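Local atomic coordinates of tailspike protein (Acinetobacter phage vB_ApiP_P1, PDB entry 6E1R), a protein that forms the trimeric tailspike of an Acinetobacter phage and, as a hydrolase, probably recognises and cleaves the host's surface polysaccharide. Residues Y189-F200 with N211-F222. Sequence-based numbering, arbitrary orientation.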
loop_
_atom_site.group_PDB
_atom_site.type_symbol
_atom_site.label_atom_id
_atom_site.label_comp_id
_atom_site.label_asym_id
_atom_site.label_seq_id
_atom_site.Cartn_x
_atom_site.Cartn_y
_atom_site.Cartn_z
ATOM N N TYR A 189 20.583 -5.318 -19.408
ATOM C CA TYR A 189 19.330 -5.272 -18.663
ATOM C C TYR A 189 18.891 -6.679 -18.273
ATOM O O TYR A 189 18.694 -7.537 -19.141
ATOM C CB TYR A 189 18.241 -4.591 -19.490
ATOM C CG TYR A 189 17.907 -3.183 -19.054
ATOM C CD1 TYR A 189 18.283 -2.707 -17.804
ATOM C CD2 TYR A 189 17.204 -2.330 -19.893
ATOM C CE1 TYR A 189 17.967 -1.419 -17.406
ATOM C CE2 TYR A 189 16.885 -1.045 -19.507
ATOM C CZ TYR A 189 17.269 -0.594 -18.264
ATOM O OH TYR A 189 16.949 0.687 -17.883
ATOM N N LEU A 190 18.737 -6.913 -16.970
ATOM C CA LEU A 190 18.031 -8.093 -16.470
ATOM C C LEU A 190 16.569 -7.680 -16.359
ATOM O O LEU A 190 16.097 -7.262 -15.302
ATOM C CB LEU A 190 18.606 -8.554 -15.135
ATOM C CG LEU A 190 18.509 -10.042 -14.770
ATOM C CD1 LEU A 190 19.306 -10.335 -13.506
ATOM C CD2 LEU A 190 17.070 -10.498 -14.605
ATOM N N SER A 191 15.847 -7.791 -17.470
ATOM C CA SER A 191 14.549 -7.153 -17.630
ATOM C C SER A 191 13.414 -8.168 -17.591
ATOM O O SER A 191 13.544 -9.284 -18.104
ATOM C CB SER A 191 14.495 -6.370 -18.944
ATOM O OG SER A 191 13.185 -5.901 -19.207
ATOM N N GLN A 192 12.301 -7.759 -16.983
ATOM C CA GLN A 192 11.050 -8.517 -16.958
ATOM C C GLN A 192 11.262 -9.932 -16.416
ATOM O O GLN A 192 10.935 -10.935 -17.052
ATOM C CB GLN A 192 10.401 -8.539 -18.344
ATOM C CG GLN A 192 9.933 -7.167 -18.811
ATOM C CD GLN A 192 9.189 -7.211 -20.129
ATOM O OE1 GLN A 192 9.156 -8.240 -20.802
ATOM N NE2 GLN A 192 8.582 -6.091 -20.504
ATOM N N SER A 193 11.816 -9.991 -15.211
ATOM C CA SER A 193 12.115 -11.245 -14.538
ATOM C C SER A 193 11.292 -11.364 -13.261
ATOM O O SER A 193 10.713 -10.392 -12.767
ATOM C CB SER A 193 13.609 -11.354 -14.213
ATOM O OG SER A 193 13.916 -12.622 -13.660
ATOM N N THR A 194 11.250 -12.582 -12.729
ATOM C CA THR A 194 10.570 -12.865 -11.473
ATOM C C THR A 194 11.452 -13.780 -10.640
ATOM O O THR A 194 11.950 -14.791 -11.143
ATOM C CB THR A 194 9.203 -13.523 -11.704
ATOM O OG1 THR A 194 8.370 -12.650 -12.478
ATOM C CG2 THR A 194 8.521 -13.822 -10.375
ATOM N N PHE A 195 11.658 -13.416 -9.379
ATOM C CA PHE A 195 12.427 -14.219 -8.434
ATOM C C PHE A 195 11.459 -14.717 -7.365
ATOM O O PHE A 195 11.078 -13.968 -6.461
ATOM C CB PHE A 195 13.574 -13.411 -7.839
ATOM C CG PHE A 195 14.596 -12.980 -8.851
ATOM C CD1 PHE A 195 14.433 -11.801 -9.563
ATOM C CD2 PHE A 195 15.710 -13.763 -9.107
ATOM C CE1 PHE A 195 15.369 -11.404 -10.500
ATOM C CE2 PHE A 195 16.649 -13.373 -10.045
ATOM C CZ PHE A 195 16.479 -12.192 -10.743
ATOM N N ASP A 196 11.059 -15.982 -7.477
ATOM C CA ASP A 196 10.064 -16.583 -6.594
ATOM C C ASP A 196 10.777 -17.446 -5.558
ATOM O O ASP A 196 11.310 -18.510 -5.890
ATOM C CB ASP A 196 9.061 -17.406 -7.399
ATOM C CG ASP A 196 7.954 -17.988 -6.540
ATOM O OD1 ASP A 196 7.855 -17.620 -5.351
ATOM O OD2 ASP A 196 7.178 -18.818 -7.057
ATOM N N HIS A 197 10.786 -16.979 -4.307
ATOM C CA HIS A 197 11.345 -17.729 -3.179
ATOM C C HIS A 197 12.798 -18.129 -3.425
ATOM O O HIS A 197 13.243 -19.203 -3.015
ATOM C CB HIS A 197 10.497 -18.960 -2.852
ATOM C CG HIS A 197 9.155 -18.637 -2.271
ATOM N ND1 HIS A 197 8.138 -18.072 -3.009
ATOM C CD2 HIS A 197 8.664 -18.805 -1.020
ATOM C CE1 HIS A 197 7.079 -17.904 -2.238
ATOM N NE2 HIS A 197 7.371 -18.341 -1.026
ATOM N N CYS A 198 13.550 -17.258 -4.092
ATOM C CA CYS A 198 14.964 -17.516 -4.316
ATOM C C CYS A 198 15.776 -17.069 -3.109
ATOM O O CYS A 198 15.519 -16.016 -2.521
ATOM C CB CYS A 198 15.454 -16.809 -5.580
ATOM S SG CYS A 198 14.750 -17.461 -7.116
ATOM N N VAL A 199 16.763 -17.880 -2.741
ATOM C CA VAL A 199 17.607 -17.625 -1.584
ATOM C C VAL A 199 18.998 -17.255 -2.076
ATOM O O VAL A 199 19.518 -17.864 -3.018
ATOM C CB VAL A 199 17.659 -18.845 -0.644
ATOM C CG1 VAL A 199 18.526 -18.554 0.570
ATOM C CG2 VAL A 199 16.255 -19.247 -0.222
ATOM N N PHE A 200 19.591 -16.248 -1.444
ATOM C CA PHE A 200 20.919 -15.760 -1.797
ATOM C C PHE A 200 21.815 -15.930 -0.579
ATOM O O PHE A 200 21.671 -15.205 0.413
ATOM C CB PHE A 200 20.861 -14.306 -2.263
ATOM C CG PHE A 200 20.060 -14.112 -3.521
ATOM C CD1 PHE A 200 18.677 -14.029 -3.475
ATOM C CD2 PHE A 200 20.691 -14.024 -4.752
ATOM C CE1 PHE A 200 17.940 -13.857 -4.634
ATOM C CE2 PHE A 200 19.960 -13.852 -5.912
ATOM C CZ PHE A 200 18.582 -13.767 -5.853
ATOM N N ASN A 211 21.962 -5.145 -13.755
ATOM C CA ASN A 211 21.111 -3.971 -13.944
ATOM C C ASN A 211 19.663 -4.442 -14.004
ATOM O O ASN A 211 19.166 -4.844 -15.059
ATOM C CB ASN A 211 21.512 -3.219 -15.208
ATOM C CG ASN A 211 20.938 -1.815 -15.262
ATOM O OD1 ASN A 211 20.345 -1.338 -14.296
ATOM N ND2 ASN A 211 21.119 -1.144 -16.395
ATOM N N LEU A 212 18.979 -4.383 -12.863
ATOM C CA LEU A 212 17.619 -4.892 -12.750
ATOM C C LEU A 212 16.608 -3.880 -13.270
ATOM O O LEU A 212 16.740 -2.675 -13.040
ATOM C CB LEU A 212 17.305 -5.222 -11.291
ATOM C CG LEU A 212 18.155 -6.315 -10.645
ATOM C CD1 LEU A 212 17.874 -6.391 -9.154
ATOM C CD2 LEU A 212 17.896 -7.655 -11.312
ATOM N N ILE A 213 15.584 -4.375 -13.959
ATOM C CA ILE A 213 14.465 -3.532 -14.368
ATOM C C ILE A 213 13.244 -4.419 -14.573
ATOM O O ILE A 213 13.340 -5.516 -15.131
ATOM C CB ILE A 213 14.798 -2.703 -15.632
ATOM C CG1 ILE A 213 13.649 -1.745 -15.960
ATOM C CG2 ILE A 213 15.093 -3.603 -16.814
ATOM C CD1 ILE A 213 13.955 -0.776 -17.082
ATOM N N LEU A 214 12.095 -3.937 -14.091
ATOM C CA LEU A 214 10.822 -4.653 -14.195
ATOM C C LEU A 214 10.914 -6.053 -13.589
ATOM O O LEU A 214 10.429 -7.031 -14.160
ATOM C CB LEU A 214 10.346 -4.714 -15.648
ATOM C CG LEU A 214 9.708 -3.429 -16.186
ATOM C CD1 LEU A 214 9.534 -3.504 -17.694
ATOM C CD2 LEU A 214 8.374 -3.164 -15.507
ATOM N N CYS A 215 11.536 -6.147 -12.415
ATOM C CA CYS A 215 11.707 -7.408 -11.705
ATOM C C CYS A 215 10.950 -7.362 -10.386
ATOM O O CYS A 215 11.051 -6.379 -9.644
ATOM C CB CYS A 215 13.186 -7.701 -11.444
ATOM S SG CYS A 215 14.169 -7.957 -12.932
ATOM N N ASP A 216 10.195 -8.417 -10.100
ATOM C CA ASP A 216 9.521 -8.575 -8.822
ATOM C C ASP A 216 10.160 -9.712 -8.036
ATOM O O ASP A 216 10.601 -10.713 -8.608
ATOM C CB ASP A 216 8.022 -8.840 -9.008
ATOM C CG ASP A 216 7.745 -10.166 -9.682
ATOM O OD1 ASP A 216 8.415 -10.473 -10.690
ATOM O OD2 ASP A 216 6.860 -10.905 -9.201
ATOM N N PHE A 217 10.206 -9.549 -6.717
ATOM C CA PHE A 217 10.825 -10.514 -5.818
ATOM C C PHE A 217 9.772 -11.001 -4.834
ATOM O O PHE A 217 9.221 -10.203 -4.066
ATOM C CB PHE A 217 12.010 -9.893 -5.074
ATOM C CG PHE A 217 13.157 -9.502 -5.964
ATOM C CD1 PHE A 217 13.079 -8.376 -6.768
ATOM C CD2 PHE A 217 14.319 -10.253 -5.985
ATOM C CE1 PHE A 217 14.136 -8.012 -7.582
ATOM C CE2 PHE A 217 15.379 -9.895 -6.797
ATOM C CZ PHE A 217 15.286 -8.773 -7.596
ATOM N N GLN A 218 9.494 -12.302 -4.852
ATOM C CA GLN A 218 8.438 -12.893 -4.034
ATOM C C GLN A 218 9.078 -13.722 -2.926
ATOM O O GLN A 218 9.501 -14.859 -3.150
ATOM C CB GLN A 218 7.494 -13.731 -4.890
ATOM C CG GLN A 218 6.771 -12.933 -5.962
ATOM C CD GLN A 218 5.816 -11.906 -5.381
ATOM O OE1 GLN A 218 5.399 -12.010 -4.227
ATOM N NE2 GLN A 218 5.469 -10.905 -6.180
ATOM N N LYS A 219 9.131 -13.140 -1.728
ATOM C CA LYS A 219 9.651 -13.791 -0.526
ATOM C C LYS A 219 11.041 -14.376 -0.767
ATOM O O LYS A 219 11.312 -15.551 -0.504
ATOM C CB LYS A 219 8.685 -14.851 0.002
ATOM C CG LYS A 219 8.937 -15.180 1.466
ATOM C CD LYS A 219 7.724 -15.775 2.138
ATOM C CE LYS A 219 7.930 -15.860 3.642
ATOM N NZ LYS A 219 6.664 -16.152 4.364
ATOM N N CYS A 220 11.927 -13.540 -1.292
ATOM C CA CYS A 220 13.314 -13.934 -1.441
ATOM C C CYS A 220 14.061 -13.669 -0.140
ATOM O O CYS A 220 13.594 -12.941 0.739
ATOM C CB CYS A 220 13.969 -13.178 -2.597
ATOM S SG CYS A 220 13.275 -13.571 -4.216
ATOM N N ASP A 221 15.235 -14.280 -0.017
ATOM C CA ASP A 221 16.052 -14.133 1.178
ATOM C C ASP A 221 17.464 -13.748 0.769
ATOM O O ASP A 221 18.048 -14.373 -0.122
ATOM C CB ASP A 221 16.060 -15.420 2.008
ATOM C CG ASP A 221 16.744 -15.244 3.348
ATOM O OD1 ASP A 221 17.960 -14.964 3.365
ATOM O OD2 ASP A 221 16.060 -15.375 4.386
ATOM N N PHE A 222 18.009 -12.729 1.430
ATOM C CA PHE A 222 19.343 -12.212 1.137
ATOM C C PHE A 222 20.170 -12.238 2.419
ATOM O O PHE A 222 20.018 -11.368 3.282
ATOM C CB PHE A 222 19.274 -10.799 0.564
ATOM C CG PHE A 222 18.639 -10.719 -0.796
ATOM C CD1 PHE A 222 17.263 -10.657 -0.933
ATOM C CD2 PHE A 222 19.422 -10.690 -1.937
ATOM C CE1 PHE A 222 16.679 -10.575 -2.183
ATOM C CE2 PHE A 222 18.845 -10.608 -3.190
ATOM C CZ PHE A 222 17.471 -10.551 -3.313
#
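Phe200 and Phe222 form an offset stack, centroids 4.4 Å apart and planes at 4°, between successive coils of a right-handed parallel beta-helix, the fold expected of phage tailspikes. Followed outward, Phe200 CB sits near Asp221 O and Phe222 CD2; Phe200 CG faces Phe222 CE2 and CD2; Phe200 CD1 reaches 3.4 Å from Phe222 CE2, while Asp221 O lies at the ring's edge; Phe200 CD2 touches Phe222 CE2 at the limit of contact; Phe200 CE1 meets Phe222 CZ, and Phe200 CZ still grazes Phe222 CE2. Both CG atoms stand anti to their carbonyl carbons (chi1 -64° and -67°), which keeps the rings in step. Phe195 and Phe217 are near-parallel but slid apart, centroids 4.8 Å from each other. Parallel-strand hydrogen bonds join the backbones, among them Phe195 N to Asp216 O at 3.0 Å. On the opposite face of the sheet from the phenylalanines, Thr194 OG1 donates to the syn lone pair of Asp216 OD1 at 2.8 Å; His197 NE2 of the second subunit also bonds this hydroxyl. Lys219 CB lies over a face of the His197 ring, and Lys219 NZ salt-bridges Asp216 OD2 and hydrogen-bonds Ser193 O of the third subunit. Ile213 CG2 covers a face of Tyr189, 3.5 Å from the ring centroid. Phe253 stacks on Phe217 and Phe258 on Phe222, Phe166 and Phe171 of the preceding coil meet Phe195 and Phe200, and strand 235-239 packs against Leu212 and Phe222.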